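Local coordinates for protein putative glutathione S-transferase (Sinorhizobium meliloti, PDB 4MDC) that probably acts as a glutathione transferase, conjugating glutathione to electrophilic substrates, and assembles as a homodimer, at residues Trp183-Asp187 against Arg188-Gly192; Arg36-Arg39 against Leu40-Glu44. All coordinates share one frame; numbering follows the deposited sequence.

Contact 1. Residues Trp183-Asp187 against Arg188-Gly192; sequences WLAGD and RISYG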
ATOM      1  N   TRP B 183      21.351  -2.605   9.991  1.00 20.88           N
ATOM      2  CA  TRP B 183      20.507  -2.956   8.828  1.00 20.32           C
ATOM      3  C   TRP B 183      19.396  -1.864   8.786  1.00 19.71           C
ATOM      4  O   TRP B 183      19.301  -1.074   9.739  1.00 19.83           O
ATOM      5  CB  TRP B 183      19.903  -4.336   8.999  1.00 20.53           C
ATOM      6  CG  TRP B 183      20.915  -5.428   9.099  1.00 21.85           C
ATOM      7  CD1 TRP B 183      21.544  -5.857  10.249  1.00 23.80           C
ATOM      8  CD2 TRP B 183      21.466  -6.191   8.016  1.00 22.76           C
ATOM      9  NE1 TRP B 183      22.422  -6.866   9.929  1.00 24.79           N
ATOM     10  CE2 TRP B 183      22.398  -7.081   8.563  1.00 24.24           C
ATOM     11  CE3 TRP B 183      21.237  -6.222   6.634  1.00 22.50           C
ATOM     12  CZ2 TRP B 183      23.109  -8.014   7.758  1.00 24.98           C
ATOM     13  CZ3 TRP B 183      21.953  -7.127   5.838  1.00 22.86           C
ATOM     14  CH2 TRP B 183      22.882  -8.005   6.402  1.00 23.29           C
ATOM     15  N   LEU B 184      18.568  -1.805   7.749  1.00 17.53           N
ATOM     16  CA  LEU B 184      17.710  -0.617   7.569  1.00 17.04           C
ATOM     17  C   LEU B 184      16.694  -0.396   8.692  1.00 18.43           C
ATOM     18  O   LEU B 184      16.514   0.730   9.073  1.00 18.49           O
ATOM     19  CB  LEU B 184      16.998  -0.590   6.254  1.00 17.40           C
ATOM     20  CG  LEU B 184      17.840  -0.609   4.978  1.00 15.94           C
ATOM     21  CD1 LEU B 184      16.952  -0.354   3.759  1.00 15.80           C
ATOM     22  CD2 LEU B 184      19.069   0.310   5.007  1.00 16.95           C
ATOM     23  N   ALA B 185      16.194  -1.474   9.264  1.00 18.91           N
ATOM     24  CA  ALA B 185      15.199  -1.402  10.344  1.00 21.25           C
ATOM     25  C   ALA B 185      15.759  -1.500  11.718  1.00 23.33           C
ATOM     26  O   ALA B 185      14.997  -1.434  12.715  1.00 25.07           O
ATOM     27  CB  ALA B 185      14.173  -2.505  10.191  1.00 21.49           C
ATOM     28  N   GLY B 186      17.068  -1.671  11.847  1.00 23.85           N
ATOM     29  CA  GLY B 186      17.647  -1.906  13.148  1.00 25.42           C
ATOM     30  C   GLY B 186      18.742  -2.959  13.150  1.00 26.14           C
ATOM     31  O   GLY B 186      19.608  -2.992  12.246  1.00 23.94           O
ATOM     32  N   ASP B 187      18.696  -3.826  14.158  1.00 25.77           N
ATOM     33  CA  ASP B 187      19.845  -4.642  14.488  1.00 27.32           C
ATOM     34  C   ASP B 187      19.967  -5.973  13.703  1.00 27.20           C
ATOM     35  O   ASP B 187      20.985  -6.626  13.776  1.00 26.98           O
ATOM     36  CB  ASP B 187      19.908  -4.837  16.009  1.00 30.69           C
ATOM     37  CG  ASP B 187      20.168  -3.516  16.755  1.00 32.22           C
ATOM     38  OD1 ASP B 187      20.517  -2.465  16.139  1.00 32.66           O
ATOM     39  OD2 ASP B 187      20.107  -3.534  17.999  1.00 36.05           O
ATOM     40  N   ARG B 188      18.975  -6.340  12.894  1.00 26.39           N
ATOM     41  CA  ARG B 188      19.116  -7.530  11.995  1.00 27.51           C
ATOM     42  C   ARG B 188      18.466  -7.339  10.657  1.00 23.98           C
ATOM     43  O   ARG B 188      17.619  -6.443  10.468  1.00 23.35           O
ATOM     44  CB  ARG B 188      18.609  -8.823  12.608  1.00 32.24           C
ATOM     45  CG  ARG B 188      17.296  -8.637  13.271  1.00 36.14           C
ATOM     46  CD  ARG B 188      16.895  -9.894  14.058  1.00 42.73           C
ATOM     47  NE  ARG B 188      15.482 -10.143  13.760  1.00 47.15           N
ATOM     48  CZ  ARG B 188      14.694 -11.010  14.397  1.00 49.51           C
ATOM     49  NH1 ARG B 188      15.142 -11.719  15.429  1.00 51.44           N
ATOM     50  NH2 ARG B 188      13.439 -11.141  13.983  1.00 49.42           N
ATOM     51  N   ILE B 189      18.868  -8.167   9.698  1.00 21.79           N
ATOM     52  CA  ILE B 189      18.273  -8.119   8.379  1.00 20.08           C
ATOM     53  C   ILE B 189      16.747  -8.375   8.504  1.00 18.94           C
ATOM     54  O   ILE B 189      16.266  -9.163   9.359  1.00 20.08           O
ATOM     55  CB  ILE B 189      18.907  -9.132   7.409  1.00 20.35           C
ATOM     56  CG1 ILE B 189      18.459  -8.832   5.968  1.00 21.00           C
ATOM     57  CG2 ILE B 189      18.634 -10.595   7.780  1.00 20.76           C
ATOM     58  CD1 ILE B 189      19.121  -9.701   4.902  1.00 22.19           C
ATOM     59  N   SER B 190      15.993  -7.662   7.714  1.00 17.39           N
ATOM     60  CA  SER B 190      14.541  -7.792   7.723  1.00 16.82           C
ATOM     61  C   SER B 190      13.947  -7.603   6.321  1.00 16.30           C
ATOM     62  O   SER B 190      14.635  -7.273   5.378  1.00 14.95           O
ATOM     63  CB  SER B 190      13.974  -6.711   8.657  1.00 17.51           C
ATOM     64  OG  SER B 190      14.047  -5.405   8.063  1.00 16.47           O
ATOM     65  N   TYR B 191      12.617  -7.742   6.258  1.00 15.93           N
ATOM     66  CA  TYR B 191      11.909  -7.344   5.039  1.00 15.15           C
ATOM     67  C   TYR B 191      12.285  -5.945   4.540  1.00 14.45           C
ATOM     68  O   TYR B 191      12.173  -5.664   3.343  1.00 14.91           O
ATOM     69  CB  TYR B 191      10.382  -7.386   5.315  1.00 15.00           C
ATOM     70  CG  TYR B 191       9.701  -8.732   5.386  1.00 15.41           C
ATOM     71  CD1 TYR B 191      10.300  -9.905   5.032  1.00 14.70           C
ATOM     72  CD2 TYR B 191       8.391  -8.825   5.932  1.00 15.66           C
ATOM     73  CE1 TYR B 191       9.634 -11.107   5.138  1.00 15.42           C
ATOM     74  CE2 TYR B 191       7.716 -10.016   6.025  1.00 16.29           C
ATOM     75  CZ  TYR B 191       8.358 -11.195   5.586  1.00 16.23           C
ATOM     76  OH  TYR B 191       7.691 -12.413   5.682  1.00 17.68           O
ATOM     77  N   GLY B 192      12.541  -4.996   5.454  1.00 15.11           N
ATOM     78  CA  GLY B 192      12.933  -3.635   5.065  1.00 15.00           C
ATOM     79  C   GLY B 192      14.135  -3.618   4.111  1.00 14.01           C
ATOM     80  O   GLY B 192      14.138  -2.918   3.100  1.00 14.61           O
TER
HETATM   81  O   HOH W   1      16.455  -4.416   8.755  1.00 16.44           O
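W183 folds back over R188 and I189 in a local contact, round the loop between helices 167-180 and 191-205. Its indole lies over the R188-I189 peptide: I189 N sits 3.4 Å above the ring plane, and W183 CD1 is 3.4 Å from R188 CA. CG anti to the carbonyl carbon (chi1 -61°) turns the ring there. I189 CB makes a CH-pi contact, 3.9 Å from the centroid of the W183 six-membered ring and 12° off its normal. W183 to G186 form a type I beta turn; a CB on G186 (phi 139°) would jam against the A185 carbonyl O, which calls for glycine. S190 is the N-cap of helix 191-205, in the Ser-x-x-Asp N-capping sequence seen at this helix in glutathione transferases: D193 OD2 accepts from S190 N, half a capping box, and S190 OG takes a weak bond from G192 N, 3.0 Å. One water accepts from A185 N and S190 OG (2.7 Å from the water) and donates to R188 O. Without the indole, as with an alanine here, I189 CB would probably lose its ring face and R223 its cation-pi partner. A185 CB lies 3.6 Å from S190 OG and meets I117 and L120.

Contact 2. Residues Arg36-Arg39 against Leu40-Glu44; sequences RFVR and LILSE
F37 and I41 meet one turn apart on helix 33-44, the helix of the beta-alpha-beta unit that opens the thioredoxin-like N-terminal domain. Four consecutive i to i+4 bonds run through the segment; the straightest, L42 N to V38 O at 3.0 Å, has an N-H...O angle of 171°. Packing is dense where F37 and I41 face helices 86-96 and 191-205, with both touching S90. F37 has CG anti to its own N (chi1 166°), which swings the ring toward the following turn, so that one ring face meets I41 CD1. V38 and L42 lie side by side, pointing the same way, V38 CG1 3.9 Å from L42 CD1. The flank of R36, R39 and L40 is buried too, against helix 231-235: both guanidinium groups form salt bridges with E236, and R36 NH1 also binds S201 OG and Y247 OH. The looser side lies toward the C-terminal end, where S43 and E44 are partly exposed. S43 N bonds R39 O at 2.9 Å, but the E44 carboxylate turns elsewhere, to R227 and S229. Over the F37 ring, I41 CD1 stands 3.6 Å above the plane, offset toward the rim and 3.7 Å from F37 CZ.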
ATOM      1  N   ARG B  36      10.236  -8.877  -6.950  1.00 13.52           N
ATOM      2  CA  ARG B  36      11.550  -9.253  -6.506  1.00 13.33           C
ATOM      3  C   ARG B  36      11.627  -9.397  -5.001  1.00 13.40           C
ATOM      4  O   ARG B  36      12.316 -10.273  -4.510  1.00 13.25           O
ATOM      5  CB  ARG B  36      12.606  -8.266  -7.029  1.00 13.52           C
ATOM      6  CG  ARG B  36      12.839  -8.383  -8.522  1.00 13.36           C
ATOM      7  CD  ARG B  36      13.990  -7.536  -8.951  1.00 13.67           C
ATOM      8  NE  ARG B  36      14.400  -7.927 -10.319  1.00 14.45           N
ATOM      9  CZ  ARG B  36      15.610  -7.791 -10.789  1.00 15.72           C
ATOM     10  NH1 ARG B  36      16.589  -7.237 -10.108  1.00 16.20           N
ATOM     11  NH2 ARG B  36      15.870  -8.268 -12.025  1.00 16.39           N
ATOM     12  N   PHE B  37      10.899  -8.553  -4.303  1.00 13.45           N
ATOM     13  CA  PHE B  37      10.857  -8.609  -2.854  1.00 14.08           C
ATOM     14  C   PHE B  37      10.304  -9.968  -2.384  1.00 13.86           C
ATOM     15  O   PHE B  37      10.895 -10.595  -1.492  1.00 15.01           O
ATOM     16  CB  PHE B  37       9.975  -7.471  -2.372  1.00 13.89           C
ATOM     17  CG  PHE B  37       9.532  -7.552  -0.935  1.00 14.84           C
ATOM     18  CD1 PHE B  37      10.432  -7.379   0.130  1.00 15.03           C
ATOM     19  CD2 PHE B  37       8.223  -7.763  -0.644  1.00 15.29           C
ATOM     20  CE1 PHE B  37       9.989  -7.391   1.449  1.00 15.85           C
ATOM     21  CE2 PHE B  37       7.776  -7.760   0.682  1.00 15.57           C
ATOM     22  CZ  PHE B  37       8.663  -7.582   1.739  1.00 15.87           C
ATOM     23  N   VAL B  38       9.195 -10.378  -2.960  1.00 13.07           N
ATOM     24  CA  VAL B  38       8.626 -11.684  -2.654  1.00 13.42           C
ATOM     25  C   VAL B  38       9.534 -12.838  -3.015  1.00 13.73           C
ATOM     26  O   VAL B  38       9.725 -13.756  -2.252  1.00 13.57           O
ATOM     27  CB  VAL B  38       7.240 -11.831  -3.291  1.00 13.50           C
ATOM     28  CG1 VAL B  38       6.709 -13.239  -3.103  1.00 13.85           C
ATOM     29  CG2 VAL B  38       6.293 -10.857  -2.590  1.00 13.64           C
ATOM     30  N   ARG B  39      10.163 -12.762  -4.180  1.00 13.97           N
ATOM     31  CA  ARG B  39      11.122 -13.770  -4.532  1.00 14.58           C
ATOM     32  C   ARG B  39      12.240 -13.918  -3.503  1.00 15.06           C
ATOM     33  O   ARG B  39      12.698 -15.039  -3.221  1.00 15.25           O
ATOM     34  CB  ARG B  39      11.707 -13.508  -5.923  1.00 15.05           C
ATOM     35  CG  ARG B  39      10.729 -13.819  -7.038  1.00 15.81           C
ATOM     36  CD  ARG B  39      11.187 -13.200  -8.348  1.00 15.91           C
ATOM     37  NE  ARG B  39      12.369 -13.853  -8.883  1.00 17.76           N
ATOM     38  CZ  ARG B  39      13.024 -13.420  -9.957  1.00 18.98           C
ATOM     39  NH1 ARG B  39      12.673 -12.273 -10.553  1.00 19.61           N
ATOM     40  NH2 ARG B  39      14.087 -14.107 -10.399  1.00 18.82           N
ATOM     41  N   LEU B  40      12.747 -12.790  -3.013  1.00 14.77           N
ATOM     42  CA  LEU B  40      13.795 -12.804  -2.041  1.00 15.09           C
ATOM     43  C   LEU B  40      13.366 -13.465  -0.757  1.00 15.46           C
ATOM     44  O   LEU B  40      14.152 -14.254  -0.172  1.00 16.09           O
ATOM     45  CB  LEU B  40      14.330 -11.395  -1.766  1.00 15.11           C
ATOM     46  CG  LEU B  40      15.127 -10.711  -2.878  1.00 15.14           C
ATOM     47  CD1 LEU B  40      15.360  -9.238  -2.539  1.00 14.56           C
ATOM     48  CD2 LEU B  40      16.449 -11.418  -3.105  1.00 15.55           C
ATOM     49  N   ILE B  41      12.157 -13.168  -0.309  1.00 15.29           N
ATOM     50  CA  ILE B  41      11.641 -13.855   0.865  1.00 15.96           C
ATOM     51  C   ILE B  41      11.558 -15.375   0.680  1.00 16.25           C
ATOM     52  O   ILE B  41      12.045 -16.150   1.527  1.00 16.79           O
ATOM     53  CB  ILE B  41      10.250 -13.342   1.299  1.00 15.82           C
ATOM     54  CG1 ILE B  41      10.306 -11.838   1.580  1.00 15.96           C
ATOM     55  CG2 ILE B  41       9.808 -14.141   2.492  1.00 16.34           C
ATOM     56  CD1 ILE B  41       8.919 -11.240   1.633  1.00 16.09           C
ATOM     57  N   LEU B  42      11.001 -15.776  -0.455  1.00 16.48           N
ATOM     58  CA  LEU B  42      10.860 -17.195  -0.789  1.00 16.62           C
ATOM     59  C   LEU B  42      12.235 -17.883  -0.828  1.00 17.38           C
ATOM     60  O   LEU B  42      12.372 -18.950  -0.226  1.00 17.93           O
ATOM     61  CB  LEU B  42      10.079 -17.371  -2.072  1.00 16.28           C
ATOM     62  CG  LEU B  42       8.606 -16.973  -2.080  1.00 16.17           C
ATOM     63  CD1 LEU B  42       8.054 -16.827  -3.494  1.00 17.02           C
ATOM     64  CD2 LEU B  42       7.798 -18.011  -1.310  1.00 16.74           C
ATOM     65  N   SER B  43      13.246 -17.270  -1.461  1.00 17.07           N
ATOM     66  CA  SER B  43      14.608 -17.822  -1.448  1.00 17.56           C
ATOM     67  C   SER B  43      15.268 -17.886  -0.071  1.00 18.14           C
ATOM     68  O   SER B  43      15.869 -18.899   0.277  1.00 18.84           O
ATOM     69  CB  SER B  43      15.562 -17.072  -2.403  1.00 18.44           C
ATOM     70  OG  SER B  43      15.037 -17.139  -3.667  1.00 18.42           O
ATOM     71  N   GLU B  44      15.145 -16.819   0.714  1.00 17.60           N
ATOM     72  CA  GLU B  44      15.717 -16.762   2.061  1.00 18.73           C
ATOM     73  C   GLU B  44      15.149 -17.887   2.922  1.00 18.83           C
ATOM     74  O   GLU B  44      15.848 -18.456   3.741  1.00 19.78           O
ATOM     75  CB  GLU B  44      15.424 -15.385   2.744  1.00 18.79           C
ATOM     76  CG  GLU B  44      16.238 -14.202   2.212  1.00 19.04           C
ATOM     77  CD  GLU B  44      17.710 -14.185   2.632  1.00 20.58           C
ATOM     78  OE1 GLU B  44      18.015 -14.634   3.752  1.00 21.47           O
ATOM     79  OE2 GLU B  44      18.603 -13.705   1.843  1.00 20.20           O
TER

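From the N terminus the chain meets contact 2 first, on the helix that connects strands 25-28 and 50-53, and contact 1 only much later, after helices 111-145, 157-165 and 167-180. Each is local, a single continuous stretch, so the two stand in series and neither nests within nor crosses the other. Their centres are about 15 Å apart, yet they touch through Y191, the first residue of helix 191-205: Y191 O lies 3.4 Å from F37 CE1, and Y191 CE1 lies 3.6 Å from I41 CD1. Y191 OH also hydrogen-bonds S90 O of helix 86-96, so the start of helix 191-205 meets two helices of the N-terminal domain.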